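Local coordinates for protein aminopeptidase N (Francisella tularensis subsp. tularensis, PDB 5DLL) that acts as a zinc-dependent aminopeptidase of the M1 family, releasing N-terminal residues from peptides, probably including intracellular peptides left by protein breakdown, at residues L37-T42 / N111-T116; L346-V351 / D602-L607; F804-V809 / E846-S851; I502-K507 / I528-V533; Y26-T31 / L48-N53. All blocks are in the same frame, centred on the assembly; numbering follows the deposited sequence.

Contact 5 lies in, and contact 1 at the loops of, one beta-sheet of the N-terminal domain, sharing the hairpin of strands 26-36 and 42-52. Contact 5 pairs the two strands and mixes buried with partly exposed side chains, whereas contact 1 lies at the hairpin's tip, largely at the surface. Their nearest atoms are about 14 Å apart. Contact 4 is also backbone-led, but lies in the Ig-like domain, about 72 Å centre to centre from contact 1. Contacts 2 and 3 join helices. Contact 2 bridges the catalytic and C-terminal helical domains through one serine-aspartate bond beside a small apolar contact; contact 3, within the latter, relies on a buried isoleucine and a long surface salt bridge.

Contact 1 of 5, residues L37-T42 / N111-T116; sequences LDESKT and NPSANT
An Asx turn at the tip of a beta-hairpin meets a type I beta turn in this contact of the N-terminal domain. Asp38 shapes the first loop: its OD2 accepts from Lys41 N at 3.1 Å on the anti lone pair, and from Ser40 N, which comes from above the carboxylate plane, 67° out of it. Thr42 OG1 closes the same loop by donating to Asp38 O at 2.6 Å. The second loop turns from Pro112 to Asn115. The two are tied by a main-chain bond, Ser113 N to Glu39 O at 3.2 Å, with an N-H...O angle of 152° and the donor nearly along the C=O axis. Around this bond the Pro112 ring fits against the hairpin loop, its CG 3.4 Å from Thr42 OG1, with the two side chains crossing obliquely. With CG anti to its backbone N, Glu39 lays its extended chain beside Ser113, CG to CB 3.7 Å. Asn111 CA approaches Ser40 O at 3.3 Å in a CA-H...O contact. Just beyond, Thr42 pairs with Ile110 through the backbone, and Phe128 touches Pro112. The chemistry is thus mainly polar and main-chain, so the fit depends more on the shape of both turns than on apolar burial.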
# COMPACT_ATOMS: atom_id res chain seq x y z
N LEU A 37 -21.13 -16.98 23.24
CA LEU A 37 -20.69 -17.60 22.00
C LEU A 37 -21.23 -19.01 21.80
O LEU A 37 -21.20 -19.85 22.70
CB LEU A 37 -19.16 -17.63 21.93
CG LEU A 37 -18.44 -16.28 21.87
CD1 LEU A 37 -16.95 -16.49 21.65
CD2 LEU A 37 -19.02 -15.39 20.77
N ASP A 38 -21.73 -19.25 20.58
CA ASP A 38 -22.15 -20.56 20.13
C ASP A 38 -22.06 -20.60 18.61
O ASP A 38 -22.22 -19.58 17.94
CB ASP A 38 -23.58 -20.85 20.58
CG ASP A 38 -24.02 -22.27 20.24
OD1 ASP A 38 -23.38 -23.23 20.72
OD2 ASP A 38 -25.01 -22.41 19.48
N GLU A 39 -21.79 -21.79 18.08
CA GLU A 39 -21.70 -22.02 16.65
C GLU A 39 -22.94 -21.50 15.90
O GLU A 39 -22.81 -20.77 14.92
CB GLU A 39 -21.49 -23.52 16.39
CG GLU A 39 -21.37 -23.92 14.93
CD GLU A 39 -21.34 -25.43 14.74
OE1 GLU A 39 -22.11 -25.95 13.91
OE2 GLU A 39 -20.53 -26.09 15.43
N SER A 40 -24.13 -21.86 16.38
CA SER A 40 -25.40 -21.56 15.70
C SER A 40 -26.14 -20.33 16.24
O SER A 40 -26.66 -19.52 15.48
CB SER A 40 -26.35 -22.75 15.80
OG SER A 40 -25.76 -23.93 15.29
N LYS A 41 -26.20 -20.23 17.57
CA LYS A 41 -27.07 -19.27 18.23
C LYS A 41 -26.31 -18.42 19.24
O LYS A 41 -26.50 -18.54 20.45
CB LYS A 41 -28.21 -20.03 18.94
CG LYS A 41 -29.04 -20.90 18.01
CD LYS A 41 -30.09 -21.69 18.77
CE LYS A 41 -31.20 -22.19 17.85
NZ LYS A 41 -30.67 -22.96 16.70
N THR A 42 -25.44 -17.55 18.73
CA THR A 42 -24.71 -16.60 19.57
C THR A 42 -25.67 -15.48 20.01
O THR A 42 -26.34 -14.88 19.17
CB THR A 42 -23.52 -15.98 18.81
OG1 THR A 42 -22.58 -17.01 18.46
CG2 THR A 42 -22.82 -14.93 19.66
N ASN A 111 -25.99 -16.14 13.72
CA ASN A 111 -25.43 -17.41 13.29
C ASN A 111 -24.09 -17.19 12.60
O ASN A 111 -24.04 -16.92 11.40
CB ASN A 111 -26.43 -18.11 12.36
CG ASN A 111 -26.17 -19.60 12.24
OD1 ASN A 111 -25.08 -20.10 12.54
ND2 ASN A 111 -27.18 -20.33 11.78
N PRO A 112 -22.99 -17.28 13.37
CA PRO A 112 -21.63 -17.17 12.82
C PRO A 112 -21.28 -18.30 11.86
O PRO A 112 -20.63 -18.06 10.84
CB PRO A 112 -20.74 -17.23 14.06
CG PRO A 112 -21.61 -16.77 15.17
CD PRO A 112 -22.97 -17.29 14.84
N SER A 113 -21.73 -19.51 12.18
CA SER A 113 -21.48 -20.67 11.35
C SER A 113 -22.00 -20.48 9.93
O SER A 113 -21.41 -21.00 8.97
CB SER A 113 -22.12 -21.91 11.97
OG SER A 113 -21.86 -23.06 11.20
N ALA A 114 -23.10 -19.73 9.81
CA ALA A 114 -23.78 -19.49 8.53
C ALA A 114 -23.31 -18.25 7.77
O ALA A 114 -23.65 -18.08 6.60
CB ALA A 114 -25.28 -19.41 8.76
N ASN A 115 -22.55 -17.38 8.44
CA ASN A 115 -22.05 -16.15 7.82
C ASN A 115 -20.87 -16.41 6.89
O ASN A 115 -19.78 -16.78 7.34
CB ASN A 115 -21.64 -15.15 8.91
CG ASN A 115 -21.23 -13.80 8.35
OD1 ASN A 115 -21.01 -13.63 7.14
ND2 ASN A 115 -21.11 -12.82 9.22
N THR A 116 -21.10 -16.21 5.59
CA THR A 116 -20.06 -16.33 4.57
C THR A 116 -19.75 -14.98 3.91
O THR A 116 -19.04 -14.93 2.90
CB THR A 116 -20.47 -17.35 3.49
OG1 THR A 116 -21.73 -16.98 2.94
CG2 THR A 116 -20.57 -18.76 4.09

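Contact 2 of 5, residues L346-V351 / D602-L607; sequences LNSRDV and DLDKAL
The carboxylate of Asp604, the N-cap of helix 605-612, is the flat group at the centre, and its two oxygens are engaged from different directions at the junction of the M1 catalytic domain with the C-terminal helical domain. Ser348 OG donates to Asp604 OD2 at 2.6 Å from above the carboxylate plane, 56° out of it. Ala606 N donates to Asp604 OD1 at 2.8 Å along the anti lone pair, with an N-H...O angle of 145°; this is the capping bond. A second carboxylate, that of Asp350, has Asp350 OD2 3.9 Å from Leu607 CD2.

Two helix N-termini thus meet here, since Ser348 sits at the N-cap position of helix 349-369. In both Ser348 and Asp604 the first torsion sets the polar group anti to the backbone N. One carboxylate therefore caps its own helix and grips the start of the other. Asp350 OD2 and Asp604 OD2 lie 5.1 Å apart, which may raise the pKa of one slightly, an effect the two helix N-termini would oppose.

Beside the polar bridge, Val351, Ala606 and Leu607 give an apolar part. Neighbouring helices touch polar and apolar residues alike: Ala565 of helix 565-581 meets Asp350 and Leu607, and Ala672 of helix 668-685 meets Asp604 and Ala606. On the catalytic side, the segment starts at the last residue of helix 328-346, which supplies the zinc ligand Glu332. Val351 CG2, anti to its carbonyl carbon, reaches Ala606 CB at 3.7 Å.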
# COMPACT_ATOMS: atom_id res chain seq x y z
N LEU A 346 13.92 4.04 9.32
CA LEU A 346 14.56 2.79 9.76
C LEU A 346 15.19 1.95 8.62
O LEU A 346 15.79 0.91 8.89
CB LEU A 346 13.58 1.93 10.55
CG LEU A 346 13.29 2.33 12.00
CD1 LEU A 346 12.56 3.66 12.09
CD2 LEU A 346 12.48 1.24 12.68
N ASN A 347 15.03 2.38 7.37
CA ASN A 347 15.70 1.74 6.23
C ASN A 347 16.37 2.82 5.37
O ASN A 347 17.09 3.65 5.91
CB ASN A 347 14.71 0.87 5.43
CG ASN A 347 13.99 -0.16 6.30
OD1 ASN A 347 14.33 -1.34 6.28
ND2 ASN A 347 12.98 0.28 7.05
N SER A 348 16.14 2.82 4.06
CA SER A 348 16.66 3.87 3.18
C SER A 348 15.55 4.83 2.76
O SER A 348 14.58 4.42 2.12
CB SER A 348 17.28 3.25 1.93
OG SER A 348 17.71 4.25 1.03
N ARG A 349 15.70 6.11 3.10
CA ARG A 349 14.70 7.12 2.77
C ARG A 349 14.51 7.26 1.27
O ARG A 349 13.38 7.29 0.78
CB ARG A 349 15.08 8.50 3.33
CG ARG A 349 14.98 8.61 4.85
CD ARG A 349 14.75 10.05 5.29
NE ARG A 349 13.56 10.61 4.64
CZ ARG A 349 12.32 10.53 5.11
NH1 ARG A 349 12.04 9.93 6.26
NH2 ARG A 349 11.33 11.08 4.41
N ASP A 350 15.62 7.34 0.55
CA ASP A 350 15.61 7.62 -0.89
C ASP A 350 14.95 6.49 -1.70
O ASP A 350 14.19 6.76 -2.63
CB ASP A 350 17.03 7.86 -1.40
CG ASP A 350 17.71 9.03 -0.71
OD1 ASP A 350 17.11 10.13 -0.66
OD2 ASP A 350 18.85 8.86 -0.23
N VAL A 351 15.23 5.25 -1.33
CA VAL A 351 14.67 4.09 -2.01
C VAL A 351 13.17 3.99 -1.75
O VAL A 351 12.37 3.85 -2.68
CB VAL A 351 15.35 2.77 -1.57
CG1 VAL A 351 14.66 1.56 -2.18
CG2 VAL A 351 16.83 2.79 -1.94
N ASP A 602 30.56 7.36 -0.33
CA ASP A 602 29.67 7.98 0.65
C ASP A 602 28.32 8.32 0.01
O ASP A 602 28.01 9.48 -0.26
CB ASP A 602 30.31 9.24 1.25
CG ASP A 602 31.27 8.92 2.39
OD1 ASP A 602 30.81 8.39 3.43
OD2 ASP A 602 32.48 9.20 2.25
N LEU A 603 27.54 7.27 -0.23
CA LEU A 603 26.21 7.40 -0.81
C LEU A 603 25.48 6.08 -0.57
O LEU A 603 26.07 5.01 -0.75
CB LEU A 603 26.29 7.70 -2.31
CG LEU A 603 25.01 8.13 -3.01
CD1 LEU A 603 24.48 9.45 -2.46
CD2 LEU A 603 25.24 8.24 -4.51
N ASP A 604 24.21 6.16 -0.15
CA ASP A 604 23.43 4.96 0.15
C ASP A 604 23.58 3.97 -1.00
O ASP A 604 23.24 4.26 -2.15
CB ASP A 604 21.95 5.30 0.38
CG ASP A 604 21.15 4.11 0.93
OD1 ASP A 604 21.42 2.95 0.54
OD2 ASP A 604 20.23 4.33 1.75
N LYS A 605 24.12 2.80 -0.67
CA LYS A 605 24.44 1.77 -1.66
C LYS A 605 23.18 1.18 -2.30
O LYS A 605 23.23 0.66 -3.41
CB LYS A 605 25.25 0.66 -0.99
CG LYS A 605 26.35 0.07 -1.85
CD LYS A 605 27.58 -0.28 -1.04
CE LYS A 605 28.34 0.97 -0.61
NZ LYS A 605 29.71 0.64 -0.14
N ALA A 606 22.05 1.28 -1.59
CA ALA A 606 20.76 0.86 -2.13
C ALA A 606 20.28 1.86 -3.18
O ALA A 606 19.75 1.46 -4.22
CB ALA A 606 19.74 0.75 -1.01
N LEU A 607 20.46 3.15 -2.90
CA LEU A 607 20.16 4.21 -3.86
C LEU A 607 21.00 4.06 -5.13
O LEU A 607 20.50 4.28 -6.24
CB LEU A 607 20.40 5.59 -3.23
CG LEU A 607 20.56 6.80 -4.16
CD1 LEU A 607 19.29 7.09 -4.94
CD2 LEU A 607 20.99 8.01 -3.33

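Contact 3 of 5, residues F804-V809 / E846-S851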
# COMPACT_ATOMS: atom_id res chain seq x y z
N PHE A 804 -2.22 -18.22 -24.88
CA PHE A 804 -2.07 -18.93 -23.61
C PHE A 804 -2.84 -18.22 -22.48
O PHE A 804 -3.34 -18.89 -21.57
CB PHE A 804 -0.59 -19.06 -23.23
CG PHE A 804 -0.37 -19.53 -21.82
CD1 PHE A 804 -0.58 -20.85 -21.47
CD2 PHE A 804 0.05 -18.63 -20.84
CE1 PHE A 804 -0.38 -21.28 -20.16
CE2 PHE A 804 0.25 -19.06 -19.53
CZ PHE A 804 0.04 -20.38 -19.19
N MET A 805 -2.92 -16.90 -22.54
CA MET A 805 -3.65 -16.13 -21.54
C MET A 805 -5.17 -16.30 -21.65
O MET A 805 -5.85 -16.42 -20.63
CB MET A 805 -3.26 -14.65 -21.60
CG MET A 805 -3.67 -13.83 -20.38
SD MET A 805 -3.04 -14.42 -18.79
CE MET A 805 -1.30 -13.99 -18.89
N ALA A 806 -5.70 -16.32 -22.87
CA ALA A 806 -7.14 -16.56 -23.08
C ALA A 806 -7.56 -17.95 -22.60
O ALA A 806 -8.61 -18.11 -21.97
CB ALA A 806 -7.51 -16.39 -24.55
N ASP A 807 -6.72 -18.95 -22.89
CA ASP A 807 -6.97 -20.32 -22.48
C ASP A 807 -7.02 -20.44 -20.96
O ASP A 807 -7.98 -20.97 -20.41
CB ASP A 807 -5.88 -21.26 -23.01
CG ASP A 807 -5.89 -21.37 -24.53
OD1 ASP A 807 -6.89 -20.98 -25.18
OD2 ASP A 807 -4.89 -21.87 -25.08
N THR A 808 -6.00 -19.93 -20.30
CA THR A 808 -5.90 -20.04 -18.85
C THR A 808 -7.06 -19.33 -18.15
O THR A 808 -7.59 -19.84 -17.16
CB THR A 808 -4.56 -19.50 -18.33
OG1 THR A 808 -4.26 -18.28 -19.00
CG2 THR A 808 -3.44 -20.50 -18.59
N VAL A 809 -7.47 -18.18 -18.66
CA VAL A 809 -8.62 -17.45 -18.13
C VAL A 809 -9.87 -18.33 -18.12
O VAL A 809 -10.64 -18.32 -17.15
CB VAL A 809 -8.92 -16.17 -18.94
CG1 VAL A 809 -10.28 -15.60 -18.58
CG2 VAL A 809 -7.83 -15.13 -18.69
N GLU A 846 -12.12 -11.60 -27.37
CA GLU A 846 -13.31 -12.11 -28.06
C GLU A 846 -13.42 -13.64 -27.97
O GLU A 846 -14.53 -14.18 -28.00
CB GLU A 846 -13.34 -11.64 -29.52
CG GLU A 846 -13.87 -10.22 -29.69
CD GLU A 846 -13.48 -9.57 -31.01
OE1 GLU A 846 -13.06 -10.29 -31.95
OE2 GLU A 846 -13.58 -8.33 -31.12
N LYS A 847 -12.29 -14.32 -27.87
CA LYS A 847 -12.27 -15.77 -27.67
C LYS A 847 -12.80 -16.14 -26.29
O LYS A 847 -13.51 -17.14 -26.14
CB LYS A 847 -10.85 -16.31 -27.86
CG LYS A 847 -10.75 -17.81 -28.08
CD LYS A 847 -10.41 -18.55 -26.80
CE LYS A 847 -10.30 -20.05 -27.02
NZ LYS A 847 -9.17 -20.40 -27.93
N ILE A 848 -12.46 -15.34 -25.29
CA ILE A 848 -12.98 -15.52 -23.93
C ILE A 848 -14.50 -15.27 -23.91
O ILE A 848 -15.26 -16.08 -23.37
CB ILE A 848 -12.26 -14.58 -22.93
CG1 ILE A 848 -10.79 -15.01 -22.76
CG2 ILE A 848 -12.95 -14.55 -21.57
CD1 ILE A 848 -9.87 -13.90 -22.27
N LYS A 849 -14.92 -14.15 -24.49
CA LYS A 849 -16.33 -13.77 -24.60
C LYS A 849 -17.18 -14.84 -25.30
O LYS A 849 -18.32 -15.11 -24.89
CB LYS A 849 -16.41 -12.43 -25.35
CG LYS A 849 -17.80 -11.95 -25.75
CD LYS A 849 -17.69 -10.64 -26.52
CE LYS A 849 -18.89 -10.39 -27.42
NZ LYS A 849 -20.14 -10.19 -26.64
N ALA A 850 -16.62 -15.46 -26.33
CA ALA A 850 -17.36 -16.40 -27.17
C ALA A 850 -17.36 -17.85 -26.65
O ALA A 850 -18.00 -18.71 -27.25
CB ALA A 850 -16.79 -16.37 -28.59
N SER A 851 -16.66 -18.11 -25.55
CA SER A 851 -16.62 -19.46 -24.96
C SER A 851 -17.56 -19.65 -23.76
O SER A 851 -17.38 -20.58 -22.97
CB SER A 851 -15.18 -19.81 -24.57
OG SER A 851 -14.39 -19.99 -25.73
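Apolar contact carries most of this helix pair, and Ile848 is its main side chain. With CG1 anti to the carbonyl carbon (chi1 -68°), the isoleucine reaches across to helix 800-815. Ile848 CG1 lies 4.0 Å from Ala806 CB, and Ile848 CD1 extends on to Val809 CG1 at 4.1 Å. The Ile848 and Val809 side chains cross at about a right angle, and both branches of the isoleucine, CD1 and CG2, bear on the single valine methyl CG1. The backbones come close where the small alanine sits: the Ala806 and Ile848 CA atoms are 6.0 Å apart. Within helix 800-815, Thr808 CG2 sits 3.4 Å above the plane of the Phe804 ring, offset toward its rim.

The electrostatic part is weaker and lies at the solvent-exposed side, where both residues are exposed. Lys847, bent at chi2 and chi4, brings NZ obliquely to Asp807 OD1 at 3.6 Å, a long salt bridge. Asp807 has its CB directed away from the other helix, yet its carboxylate turns back toward the lysine.

Hydrogen bonds here stay within each segment. Ser851 OG donates to Lys847 O at 3.0 Å, nearly along the C=O axis, and Ser851 N to Ile848 O at 3.3 Å; together they close the turn that ends helix 835-849.

Beyond the pair, Leu827 touches Ile848, while Phe804 packs on helices 759-767 and 777-788. Two helices of the C-terminal helical domain, classed with ARM repeats, thus pack through a buried apolar seam, with Val857 and Val861 of helix 855-866 against Ile848.

Contact 4 of 5, residues I502-K507 / I528-V533; sequences INPEGK and IAAKPV
Asn503 OD1 is gripped by two backbone donors: Gly506 N at 3.2 Å, and Lys507 N at 3.0 Å in a weak bond. The stronger donor stands above the carbonyl plane, 33° out of it. This Asx motif curls the loop that leads from strand 495-502 to strand 508-516; Gly506, with a positive phi of 118°, completes the bend.

Just before it, Ile502 and Val533 form an antiparallel hydrogen-bonded pair. Ile502 N gives to Val533 O at 3.0 Å, nearly along the C=O axis, and Val533 N returns to Ile502 O at 3.1 Å with an N-H...O angle of 160°. Their side chains share one face of the bridge, Ile502 CB to Val533 CG1 4.1 Å, where His557 of helix 552-561 touches both. On the loop side of the pair the chains stay close through proline and alanine: Pro532 CB lies 3.6 Å from Ile502 O, and the Pro504 ring meets the Ala530 methyl through CD at 3.3 Å. Asn503 O also bonds His557 NE2.

Two reciprocal main-chain bonds thus join the chains in the Ig-like domain, and beyond them, where proline nitrogens carry no N-H, small apolar groups continue the contact.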
# COMPACT_ATOMS: atom_id res chain seq x y z
N ILE A 502 22.55 24.76 -9.20
CA ILE A 502 23.88 24.17 -9.29
C ILE A 502 24.68 24.94 -10.34
O ILE A 502 24.35 24.89 -11.53
CB ILE A 502 23.81 22.67 -9.65
CG1 ILE A 502 22.68 21.97 -8.88
CG2 ILE A 502 25.14 21.98 -9.36
CD1 ILE A 502 22.51 20.51 -9.24
N ASN A 503 25.71 25.65 -9.91
CA ASN A 503 26.60 26.37 -10.83
C ASN A 503 27.62 25.41 -11.47
O ASN A 503 27.70 24.25 -11.07
CB ASN A 503 27.28 27.56 -10.11
CG ASN A 503 28.17 27.13 -8.95
OD1 ASN A 503 28.28 25.95 -8.63
ND2 ASN A 503 28.82 28.10 -8.33
N PRO A 504 28.39 25.88 -12.48
CA PRO A 504 29.33 24.98 -13.17
C PRO A 504 30.40 24.35 -12.28
O PRO A 504 30.98 23.33 -12.63
CB PRO A 504 29.97 25.88 -14.23
CG PRO A 504 29.01 27.00 -14.42
CD PRO A 504 28.42 27.24 -13.07
N GLU A 505 30.66 24.98 -11.13
CA GLU A 505 31.56 24.43 -10.12
C GLU A 505 30.98 23.15 -9.54
O GLU A 505 31.69 22.16 -9.39
CB GLU A 505 31.77 25.43 -8.96
CG GLU A 505 32.26 26.81 -9.36
CD GLU A 505 33.51 26.76 -10.21
OE1 GLU A 505 34.38 25.91 -9.94
OE2 GLU A 505 33.61 27.56 -11.16
N GLY A 506 29.69 23.19 -9.21
CA GLY A 506 29.01 22.07 -8.56
C GLY A 506 28.46 22.40 -7.18
O GLY A 506 27.86 21.54 -6.54
N LYS A 507 28.67 23.63 -6.71
CA LYS A 507 28.13 24.07 -5.43
C LYS A 507 26.62 24.23 -5.52
O LYS A 507 26.10 24.64 -6.56
CB LYS A 507 28.78 25.38 -5.00
N ILE A 528 23.71 35.82 -9.06
CA ILE A 528 24.07 34.51 -9.60
C ILE A 528 25.17 34.70 -10.65
O ILE A 528 24.90 35.10 -11.78
CB ILE A 528 22.85 33.79 -10.20
CG1 ILE A 528 21.74 33.65 -9.15
CG2 ILE A 528 23.25 32.43 -10.76
CD1 ILE A 528 22.17 33.03 -7.84
N ALA A 529 26.40 34.41 -10.25
CA ALA A 529 27.58 34.69 -11.07
C ALA A 529 27.67 33.84 -12.33
O ALA A 529 28.29 34.26 -13.31
CB ALA A 529 28.85 34.51 -10.24
N ALA A 530 27.06 32.65 -12.32
CA ALA A 530 27.16 31.71 -13.43
C ALA A 530 25.80 31.15 -13.83
O ALA A 530 24.96 30.89 -12.97
CB ALA A 530 28.10 30.57 -13.06
N LYS A 531 25.59 30.98 -15.14
CA LYS A 531 24.36 30.38 -15.68
C LYS A 531 24.17 28.96 -15.13
O LYS A 531 24.85 28.03 -15.57
CB LYS A 531 24.40 30.34 -17.22
CG LYS A 531 23.25 29.56 -17.86
CD LYS A 531 23.28 29.67 -19.38
CE LYS A 531 22.58 30.92 -19.88
NZ LYS A 531 21.10 30.78 -19.86
N PRO A 532 23.23 28.79 -14.17
CA PRO A 532 23.14 27.53 -13.48
C PRO A 532 22.15 26.57 -14.13
O PRO A 532 21.36 26.97 -14.99
CB PRO A 532 22.62 27.95 -12.11
CG PRO A 532 21.73 29.11 -12.40
CD PRO A 532 22.17 29.71 -13.72
N VAL A 533 22.22 25.31 -13.71
CA VAL A 533 21.19 24.32 -14.03
C VAL A 533 20.35 24.12 -12.76
O VAL A 533 20.89 24.06 -11.65
CB VAL A 533 21.78 22.99 -14.56
CG1 VAL A 533 22.92 22.48 -13.67
CG2 VAL A 533 20.69 21.93 -14.71

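Contact 5 of 5, residues Y26-T31 / L48-N53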
# COMPACT_ATOMS: atom_id res chain seq x y z
N TYR A 26 -29.18 11.43 17.15
CA TYR A 26 -28.90 10.84 18.46
C TYR A 26 -27.48 10.29 18.51
O TYR A 26 -26.94 9.88 17.48
CB TYR A 26 -29.94 9.75 18.80
CG TYR A 26 -31.26 10.36 19.24
CD1 TYR A 26 -31.49 10.67 20.58
CD2 TYR A 26 -32.26 10.67 18.32
CE1 TYR A 26 -32.68 11.24 20.99
CE2 TYR A 26 -33.45 11.25 18.72
CZ TYR A 26 -33.65 11.54 20.06
OH TYR A 26 -34.83 12.11 20.48
N LEU A 27 -26.88 10.30 19.70
CA LEU A 27 -25.49 9.89 19.90
C LEU A 27 -25.35 8.86 21.01
O LEU A 27 -26.20 8.76 21.89
CB LEU A 27 -24.61 11.10 20.22
CG LEU A 27 -24.27 12.01 19.04
CD1 LEU A 27 -23.72 13.34 19.55
CD2 LEU A 27 -23.28 11.35 18.09
N ILE A 28 -24.26 8.10 20.96
CA ILE A 28 -24.00 7.02 21.92
C ILE A 28 -22.74 7.35 22.71
O ILE A 28 -21.66 7.53 22.14
CB ILE A 28 -23.84 5.66 21.21
CG1 ILE A 28 -25.07 5.40 20.32
CG2 ILE A 28 -23.64 4.54 22.24
CD1 ILE A 28 -25.05 4.07 19.58
N ASP A 29 -22.90 7.43 24.03
CA ASP A 29 -21.81 7.71 24.94
C ASP A 29 -21.08 6.42 25.31
O ASP A 29 -19.84 6.38 25.30
CB ASP A 29 -22.33 8.39 26.21
CG ASP A 29 -22.75 9.84 25.97
OD1 ASP A 29 -22.44 10.40 24.89
OD2 ASP A 29 -23.39 10.43 26.87
N GLU A 30 -21.85 5.38 25.66
CA GLU A 30 -21.30 4.10 26.08
C GLU A 30 -22.03 2.92 25.45
O GLU A 30 -23.21 3.01 25.13
CB GLU A 30 -21.35 3.95 27.60
CG GLU A 30 -20.70 5.09 28.36
CD GLU A 30 -20.05 4.65 29.65
OE1 GLU A 30 -20.66 3.84 30.37
OE2 GLU A 30 -18.92 5.11 29.93
N THR A 31 -21.32 1.82 25.29
CA THR A 31 -21.85 0.60 24.70
C THR A 31 -21.38 -0.59 25.53
O THR A 31 -20.18 -0.84 25.63
CB THR A 31 -21.36 0.46 23.25
OG1 THR A 31 -21.77 1.61 22.49
CG2 THR A 31 -21.92 -0.81 22.61
N LEU A 48 -27.13 0.28 25.23
CA LEU A 48 -26.70 1.49 24.55
C LEU A 48 -27.16 2.69 25.35
O LEU A 48 -28.37 2.88 25.54
CB LEU A 48 -27.31 1.56 23.14
CG LEU A 48 -26.59 0.79 22.02
CD1 LEU A 48 -26.10 -0.58 22.49
CD2 LEU A 48 -27.49 0.65 20.81
N TYR A 49 -26.21 3.49 25.82
CA TYR A 49 -26.52 4.70 26.58
C TYR A 49 -26.51 5.89 25.64
O TYR A 49 -25.46 6.40 25.28
CB TYR A 49 -25.57 4.86 27.76
CG TYR A 49 -25.71 3.71 28.73
CD1 TYR A 49 -26.66 3.75 29.74
CD2 TYR A 49 -24.94 2.57 28.61
CE1 TYR A 49 -26.81 2.69 30.63
CE2 TYR A 49 -25.08 1.51 29.48
CZ TYR A 49 -26.02 1.58 30.49
OH TYR A 49 -26.15 0.52 31.35
N ILE A 50 -27.71 6.29 25.24
CA ILE A 50 -27.93 7.18 24.11
C ILE A 50 -28.41 8.55 24.58
O ILE A 50 -29.12 8.66 25.58
CB ILE A 50 -28.99 6.56 23.17
CG1 ILE A 50 -28.52 5.18 22.68
CG2 ILE A 50 -29.28 7.47 21.99
CD1 ILE A 50 -29.64 4.31 22.15
N VAL A 51 -28.02 9.59 23.84
CA VAL A 51 -28.41 10.96 24.16
C VAL A 51 -28.73 11.75 22.88
O VAL A 51 -28.11 11.54 21.84
CB VAL A 51 -27.32 11.67 24.99
CG1 VAL A 51 -26.09 11.96 24.14
CG2 VAL A 51 -27.87 12.95 25.61
N ALA A 52 -29.72 12.63 22.98
CA ALA A 52 -30.13 13.48 21.87
C ALA A 52 -28.99 14.41 21.46
O ALA A 52 -28.36 15.03 22.32
CB ALA A 52 -31.36 14.29 22.25
N ASN A 53 -28.72 14.49 20.15
CA ASN A 53 -27.62 15.31 19.63
C ASN A 53 -28.05 16.75 19.37
O ASN A 53 -28.86 17.01 18.49
CB ASN A 53 -27.08 14.69 18.33
CG ASN A 53 -25.87 15.43 17.78
OD1 ASN A 53 -25.26 16.25 18.47
ND2 ASN A 53 -25.51 15.13 16.54
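This is antiparallel strand pairing in a beta-hairpin of the N-terminal domain, between strands 26-36 and 42-52. The axes of the short strands 26-28 and 48-52 approach to 4.6 Å, with N-to-C directions 146° apart. Leu27 and Val51 form a hydrogen-bonded pair, each N reaching the other's O at 2.8 Å with N-H...O angles of 166° and 164°. Farther along, Asp29 N bonds Tyr49 O at 3.0 Å, and Tyr49 N bonds Glu30 O at 3.1 Å; the first strand turns a corner at Asp29.

Side chains divide by face. On one, Ile28 and Ile50 lie side by side, CG1 to CG1 4.2 Å; Tyr26 CE1 comes within 3.6 Å of Ala52 CB, and Thr31 lies beside Leu48. On the other face lie Leu27, Val51, Glu30 and Tyr49, whose ring turns its edge to Glu30 O. Past the strand end the Leu27 and Asn53 side chains cross obliquely, Leu27 CD1 to Asn53 OD1 3.5 Å, while Asn53 ND2 is held by Ser24 O.

The hairpin continues into a wider sheet on both flanks. Strand 150-160 bonds Asp29 and Thr31 through Ala152, strand 101-110 bonds Leu48 and Ile50, and Leu62 of strand 62-65 touches Tyr26 and Ile50.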